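Local coordinates for 4-hydroxythreonine-4-phosphate dehydrogenase (Legionella pneumophila subsp. pneumophila, PDB 6XMY), which probably catalyses the NAD(P)-dependent oxidation of 4-(phosphooxy)-L-threonine in pyridoxine 5'-phosphate biosynthesis, as a metal-dependent enzyme of the PdxA family, at residues 106-109 with 110-114; 139-142 with 143-147. All coordinates share one frame; numbering follows the deposited sequence. Where two conformers were deposited one is given.

Contact 1 of 2, residues 106-109 with 110-114; sequences GASL and CSKGE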
ATOM      1  N   GLY A 106      -1.495 -10.502 -10.531  1.00 15.76           N
ATOM      2  CA  GLY A 106      -2.370 -10.129  -9.427  1.00 16.41           C
ATOM      3  C   GLY A 106      -3.407  -9.094  -9.823  1.00 13.33           C
ATOM      4  O   GLY A 106      -4.592  -9.225  -9.500  1.00 14.32           O
ATOM      5  N   ALA A 107      -2.977  -8.052 -10.540  1.00 11.56           N
ATOM      6  CA  ALA A 107      -3.918  -7.039 -11.008  1.00 11.36           C
ATOM      7  C   ALA A 107      -4.947  -7.645 -11.951  1.00 11.83           C
ATOM      8  O   ALA A 107      -6.149  -7.374 -11.836  1.00 12.28           O
ATOM      9  CB  ALA A 107      -3.164  -5.903 -11.700  1.00 11.92           C
ATOM     10  N   SER A 108      -4.484  -8.458 -12.903  1.00 10.78           N
ATOM     11  CA  SER A 108      -5.373  -9.053 -13.898  1.00 12.74           C
ATOM     12  C   SER A 108      -6.399  -9.973 -13.250  1.00 12.89           C
ATOM     13  O   SER A 108      -7.598  -9.906 -13.561  1.00 13.46           O
ATOM     14  CB  SER A 108      -4.542  -9.826 -14.919  1.00 14.93           C
ATOM     15  OG  SER A 108      -5.382 -10.384 -15.910  1.00 18.46           O
ATOM     16  N   LEU A 109      -5.948 -10.856 -12.356  1.00 11.31           N
ATOM     17  CA  LEU A 109      -6.861 -11.821 -11.745  1.00 11.46           C
ATOM     18  C   LEU A 109      -7.887 -11.124 -10.866  1.00 12.70           C
ATOM     19  O   LEU A 109      -9.057 -11.510 -10.842  1.00 14.70           O
ATOM     20  CB  LEU A 109      -6.079 -12.867 -10.952  1.00 11.43           C
ATOM     21  CG  LEU A 109      -5.229 -13.829 -11.774  1.00 11.85           C
ATOM     22  CD1 LEU A 109      -4.351 -14.656 -10.847  1.00 12.64           C
ATOM     23  CD2 LEU A 109      -6.124 -14.721 -12.638  1.00 13.64           C
ATOM     24  N   CYS A 110      -7.479 -10.073 -10.154  1.00 11.80           N
ATOM     25  CA  CYS A 110      -8.445  -9.303  -9.379  1.00 12.72           C
ATOM     26  C   CYS A 110      -9.372  -8.496 -10.278  1.00 12.28           C
ATOM     27  O   CYS A 110     -10.562  -8.355  -9.975  1.00 14.63           O
ATOM     28  CB  CYS A 110      -7.724  -8.395  -8.381  1.00 12.52           C
ATOM     29  SG  CYS A 110      -6.968  -9.338  -7.063  1.00 13.59           S
ATOM     30  N   SER A 111      -8.851  -7.961 -11.386  1.00 12.75           N
ATOM     31  CA  SER A 111      -9.686  -7.188 -12.301  0.66 13.78           C
ATOM     32  C   SER A 111     -10.831  -8.030 -12.839  1.00 15.32           C
ATOM     33  O   SER A 111     -11.943  -7.530 -13.036  1.00 18.42           O
ATOM     34  CB  SER A 111      -8.840  -6.664 -13.462  0.66 14.96           C
ATOM     35  OG  SER A 111      -9.644  -5.984 -14.408  0.66 18.10           O
ATOM     36  N   LYS A 112     -10.571  -9.310 -13.086  1.00 17.00           N
ATOM     37  CA  LYS A 112     -11.567 -10.239 -13.590  1.00 17.13           C
ATOM     38  C   LYS A 112     -12.467 -10.794 -12.497  1.00 17.75           C
ATOM     39  O   LYS A 112     -13.377 -11.573 -12.805  1.00 20.94           O
ATOM     40  CB  LYS A 112     -10.859 -11.370 -14.333  1.00 21.63           C
ATOM     41  CG  LYS A 112     -10.047 -10.867 -15.510  1.00 28.04           C
ATOM     42  CD  LYS A 112      -9.270 -11.979 -16.175  1.00 35.74           C
ATOM     43  CE  LYS A 112      -8.613 -11.478 -17.447  1.00 40.80           C
ATOM     44  NZ  LYS A 112      -9.605 -10.799 -18.327  1.00 44.09           N
ATOM     45  N   GLY A 113     -12.253 -10.406 -11.242  1.00 17.43           N
ATOM     46  CA  GLY A 113     -13.070 -10.898 -10.150  1.00 17.79           C
ATOM     47  C   GLY A 113     -12.728 -12.285  -9.657  1.00 16.26           C
ATOM     48  O   GLY A 113     -13.473 -12.832  -8.837  1.00 19.22           O
ATOM     49  N   GLU A 114     -11.618 -12.869 -10.119  1.00 16.07           N
ATOM     50  CA  GLU A 114     -11.236 -14.202  -9.669  1.00 16.40           C
ATOM     51  C   GLU A 114     -10.861 -14.192  -8.199  1.00 14.93           C
ATOM     52  O   GLU A 114     -11.002 -15.207  -7.510  1.00 16.41           O
ATOM     53  CB  GLU A 114     -10.054 -14.702 -10.497  1.00 19.64           C
ATOM     54  CG  GLU A 114     -10.380 -14.917 -11.954  1.00 30.24           C
ATOM     55  CD  GLU A 114     -11.290 -16.103 -12.144  1.00 39.70           C
ATOM     56  OE1 GLU A 114     -11.052 -17.135 -11.481  1.00 43.75           O
ATOM     57  OE2 GLU A 114     -12.251 -15.999 -12.936  1.00 43.99           O
TER

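Contact 2 of 2, residues 139-142 with 143-147; sequences TEFF and ADFFE. With SO4 (sulfate ion), chain C.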
ATOM      1  N   THR A 139       1.978   1.552  -6.631  1.00  9.37           N
ATOM      2  CA  THR A 139       0.874   2.492  -6.788  1.00  9.59           C
ATOM      3  C   THR A 139       0.801   3.005  -8.218  1.00 10.78           C
ATOM      4  O   THR A 139      -0.270   2.994  -8.846  1.00 11.83           O
ATOM      5  CB  THR A 139       1.060   3.645  -5.795  1.00 11.79           C
ATOM      6  OG1 THR A 139       1.106   3.111  -4.462  1.00 12.34           O
ATOM      7  CG2 THR A 139      -0.080   4.643  -5.903  1.00 13.46           C
ATOM      8  N   GLU A 140       1.945   3.426  -8.764  1.00 10.96           N
ATOM      9  CA  GLU A 140       1.983   3.907 -10.142  1.00 12.38           C
ATOM     10  C   GLU A 140       1.808   2.762 -11.133  1.00 11.14           C
ATOM     11  O   GLU A 140       1.175   2.931 -12.184  1.00 12.84           O
ATOM     12  CB  GLU A 140       3.301   4.631 -10.414  1.00 12.68           C
ATOM     13  CG  GLU A 140       3.480   5.943  -9.658  1.00 14.40           C
ATOM     14  CD  GLU A 140       3.705   5.752  -8.169  1.00 16.29           C
ATOM     15  OE1 GLU A 140       4.418   4.800  -7.784  1.00 19.53           O
ATOM     16  OE2 GLU A 140       3.147   6.545  -7.378  1.00 19.52           O
ATOM     17  N   PHE A 141       2.372   1.592 -10.821  1.00 11.63           N
ATOM     18  CA  PHE A 141       2.194   0.439 -11.695  1.00 10.54           C
ATOM     19  C   PHE A 141       0.714   0.120 -11.864  1.00 12.54           C
ATOM     20  O   PHE A 141       0.238  -0.096 -12.981  1.00 13.55           O
ATOM     21  CB  PHE A 141       2.939  -0.786 -11.157  1.00 12.48           C
ATOM     22  CG  PHE A 141       2.641  -2.044 -11.934  1.00 13.56           C
ATOM     23  CD1 PHE A 141       3.361  -2.360 -13.079  1.00 15.27           C
ATOM     24  CD2 PHE A 141       1.611  -2.887 -11.547  1.00 14.63           C
ATOM     25  CE1 PHE A 141       3.074  -3.514 -13.808  1.00 16.01           C
ATOM     26  CE2 PHE A 141       1.315  -4.024 -12.275  1.00 13.47           C
ATOM     27  CZ  PHE A 141       2.048  -4.337 -13.406  1.00 16.27           C
ATOM     28  N   PHE A 142      -0.030   0.081 -10.754  1.00 11.39           N
ATOM     29  CA  PHE A 142      -1.443  -0.273 -10.838  1.00 12.68           C
ATOM     30  C   PHE A 142      -2.254   0.837 -11.496  1.00 12.23           C
ATOM     31  O   PHE A 142      -3.194   0.559 -12.249  1.00 14.62           O
ATOM     32  CB  PHE A 142      -1.994  -0.609  -9.450  1.00 11.26           C
ATOM     33  CG  PHE A 142      -1.415  -1.869  -8.839  1.00 11.95           C
ATOM     34  CD1 PHE A 142      -1.288  -3.030  -9.592  1.00 13.14           C
ATOM     35  CD2 PHE A 142      -1.025  -1.897  -7.502  1.00 11.37           C
ATOM     36  CE1 PHE A 142      -0.760  -4.184  -9.029  1.00 13.18           C
ATOM     37  CE2 PHE A 142      -0.497  -3.052  -6.935  1.00 12.61           C
ATOM     38  CZ  PHE A 142      -0.375  -4.191  -7.697  1.00 13.48           C
ATOM     39  N   ALA A 143      -1.921   2.099 -11.213  1.00 11.23           N
ATOM     40  CA  ALA A 143      -2.587   3.201 -11.901  1.00 12.10           C
ATOM     41  C   ALA A 143      -2.435   3.068 -13.412  1.00 13.97           C
ATOM     42  O   ALA A 143      -3.409   3.205 -14.164  1.00 16.42           O
ATOM     43  CB  ALA A 143      -2.020   4.537 -11.414  1.00 13.92           C
ATOM     44  N   ASP A 144      -1.217   2.783 -13.875  1.00 15.71           N
ATOM     45  CA  ASP A 144      -0.987   2.582 -15.304  1.00 17.95           C
ATOM     46  C   ASP A 144      -1.732   1.356 -15.824  1.00 17.30           C
ATOM     47  O   ASP A 144      -2.349   1.410 -16.895  1.00 18.78           O
ATOM     48  CB  ASP A 144       0.511   2.448 -15.584  1.00 19.74           C
ATOM     49  CG  ASP A 144       1.265   3.753 -15.393  1.00 25.88           C
ATOM     50  OD1 ASP A 144       0.619   4.798 -15.190  1.00 28.73           O
ATOM     51  OD2 ASP A 144       2.514   3.734 -15.445  1.00 29.19           O
ATOM     52  N   PHE A 145      -1.695   0.249 -15.075  1.00 15.50           N
ATOM     53  CA  PHE A 145      -2.344  -0.982 -15.521  1.00 16.01           C
ATOM     54  C   PHE A 145      -3.833  -0.764 -15.747  1.00 17.01           C
ATOM     55  O   PHE A 145      -4.393  -1.233 -16.744  1.00 18.80           O
ATOM     56  CB  PHE A 145      -2.119  -2.088 -14.485  1.00 16.72           C
ATOM     57  CG  PHE A 145      -2.708  -3.421 -14.872  1.00 17.33           C
ATOM     58  CD1 PHE A 145      -4.038  -3.714 -14.606  1.00 17.83           C
ATOM     59  CD2 PHE A 145      -1.930  -4.381 -15.493  1.00 19.03           C
ATOM     60  CE1 PHE A 145      -4.582  -4.937 -14.967  1.00 18.97           C
ATOM     61  CE2 PHE A 145      -2.469  -5.611 -15.852  1.00 19.35           C
ATOM     62  CZ  PHE A 145      -3.794  -5.887 -15.585  1.00 19.49           C
ATOM     63  N   PHE A 146      -4.488  -0.050 -14.836  1.00 15.87           N
ATOM     64  CA  PHE A 146      -5.923   0.181 -14.915  1.00 16.22           C
ATOM     65  C   PHE A 146      -6.278   1.471 -15.639  1.00 18.47           C
ATOM     66  O   PHE A 146      -7.464   1.818 -15.718  1.00 20.61           O
ATOM     67  CB  PHE A 146      -6.537   0.152 -13.513  1.00 16.78           C
ATOM     68  CG  PHE A 146      -6.533  -1.214 -12.897  1.00 15.68           C
ATOM     69  CD1 PHE A 146      -7.397  -2.192 -13.365  1.00 18.46           C
ATOM     70  CD2 PHE A 146      -5.643  -1.539 -11.884  1.00 15.24           C
ATOM     71  CE1 PHE A 146      -7.393  -3.461 -12.814  1.00 18.39           C
ATOM     72  CE2 PHE A 146      -5.637  -2.806 -11.326  1.00 16.01           C
ATOM     73  CZ  PHE A 146      -6.511  -3.771 -11.794  1.00 17.93           C
ATOM     74  N   GLU A 147      -5.284   2.169 -16.184  1.00 18.82           N
ATOM     75  CA  GLU A 147      -5.492   3.418 -16.912  1.00 21.85           C
ATOM     76  C   GLU A 147      -6.296   4.426 -16.095  1.00 21.66           C
ATOM     77  O   GLU A 147      -7.212   5.076 -16.596  1.00 23.10           O
ATOM     78  CB  GLU A 147      -6.100   3.171 -18.292  1.00 25.31           C
ATOM     79  CG  GLU A 147      -5.353   2.112 -19.074  1.00 32.13           C
ATOM     80  CD  GLU A 147      -5.284   2.428 -20.551  1.00 43.17           C
ATOM     81  OE1 GLU A 147      -4.301   3.078 -20.977  1.00 47.41           O
ATOM     82  OE2 GLU A 147      -6.218   2.039 -21.280  1.00 46.34           O
TER
HETATM   83  S   SO4 C 402       4.015   1.326  -3.333  1.00 11.07           S
HETATM   84  O1  SO4 C 402       2.751   0.788  -2.834  1.00 12.22           O
HETATM   85  O2  SO4 C 402       4.811   0.236  -3.887  1.00 11.77           O
HETATM   86  O3  SO4 C 402       3.718   2.271  -4.407  1.00 11.68           O
HETATM   87  O4  SO4 C 402       4.802   1.990  -2.280  1.00 14.74           O

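Contact 1 of 2, residues 106-109 with 110-114
C110 and G106 meet at the buried side of the last turn of helix 96-111. The amide of C110 gives a nearly straight hydrogen bond to G106 O (angle 162°), while CB of C110 comes to 3.4 Å from the same oxygen. With SG beside the backbone N (chi1 -70°), the side chain of C110 lies back along the helix and packs on I292. The rest of this packed side is A107, set against F142, F145 and F146, and L109, which meets F115. The helix continues with S111 N bonded to A107 O at 2.8 Å and K112 N to S108 O at 3.1 Å. Its open side, with S108, S111, K112 and G113, is looser. The aliphatic part of K112 runs past the S108 carbonyl, with CG 3.3 Å from S108 O, and bends at its last torsion; its CE lies 3.7 Å from S108 OG. Beyond it the helix ends in a Schellman motif. G113, with positive phi, sends its N to C110 O at 2.9 Å, and E114 N reaches back to L109 O at 3.0 Å, almost in line with the C=O bond. E114 CB also rests against L109 O, 3.4 Å away. The contact is therefore chiefly a backbone one: successive carbonyls of the final turn are satisfied by later amides, methylenes shield some of them, and glycine permits the reversal that ends the helix.

Contact 2 of 2, residues 139-142 with 143-147
The rings of F145 and F146 are neighbours: CD1 of F145 lies over the centre of one face of the F146 ring, 3.6 Å above its plane, and CG of F146 lies in plane at the edge of the F145 ring. F142 O meets the edge of F146 near the ring plane, 3.2 Å from CD2. With CG beside the backbone N (chi1 -69°), the F146 ring turns its CD2 edge to the preceding turn, where it also approaches F142 CB. F141 makes a looser apolar contact with F145, one turn on, F141 CZ to F145 CD2 being 4.5 Å. The F141 ring has CD1 of F142 in plane at its own edge. F141 packs on M100, L103 and T104 of helix 96-111, whereas F142 packs on L118 and T120 of strand 117-120.

Backbone bonds join the turns, from A143 N to T139 O at 3.0 Å through F146 N to F142 O, and E147, with positive phi, closes the helix in a Schellman motif. At the other end T139 grips one sulfate oxygen twice: its N and OG1 give hydrogen bonds to O3, at 2.9 and 2.7 Å. E140 instead turns its carboxylate to T136 and T167.

T139 is predicted to bind the substrate, and a sulfate, probably from the crystallisation liquor, held by the amides of H138 and T139, the T139 hydroxyl and the side chains of N285 and R294 is consistent with a site for the substrate phosphate; the helix thus pairs an anion-binding start with an end whose phenylalanines pack inward while D144 and E147 are exposed.

Overall arrangement
Contact 1 is the last turn of the long helix 96-111, contact 2 nearly all of the short helix 138-145; both end in Schellman motifs, and the two helices pack on each other. F145 and F146 make much of the touch between the contacts: F146 CE1 lies 3.6 Å from S111 CB, and F145 CE1 3.7 Å from A107 CB. Each contact is partly buried, but contact 1 lies farther from the chain centre; S111, K112 and G113 are exposed, as is E147 at the end of contact 2. Both share helical backbone bonds; contact 1 adds small or flexible side chains, contact 2 aromatic rings and an anion site, about 7 Å from the bound NAD (side chain of T139).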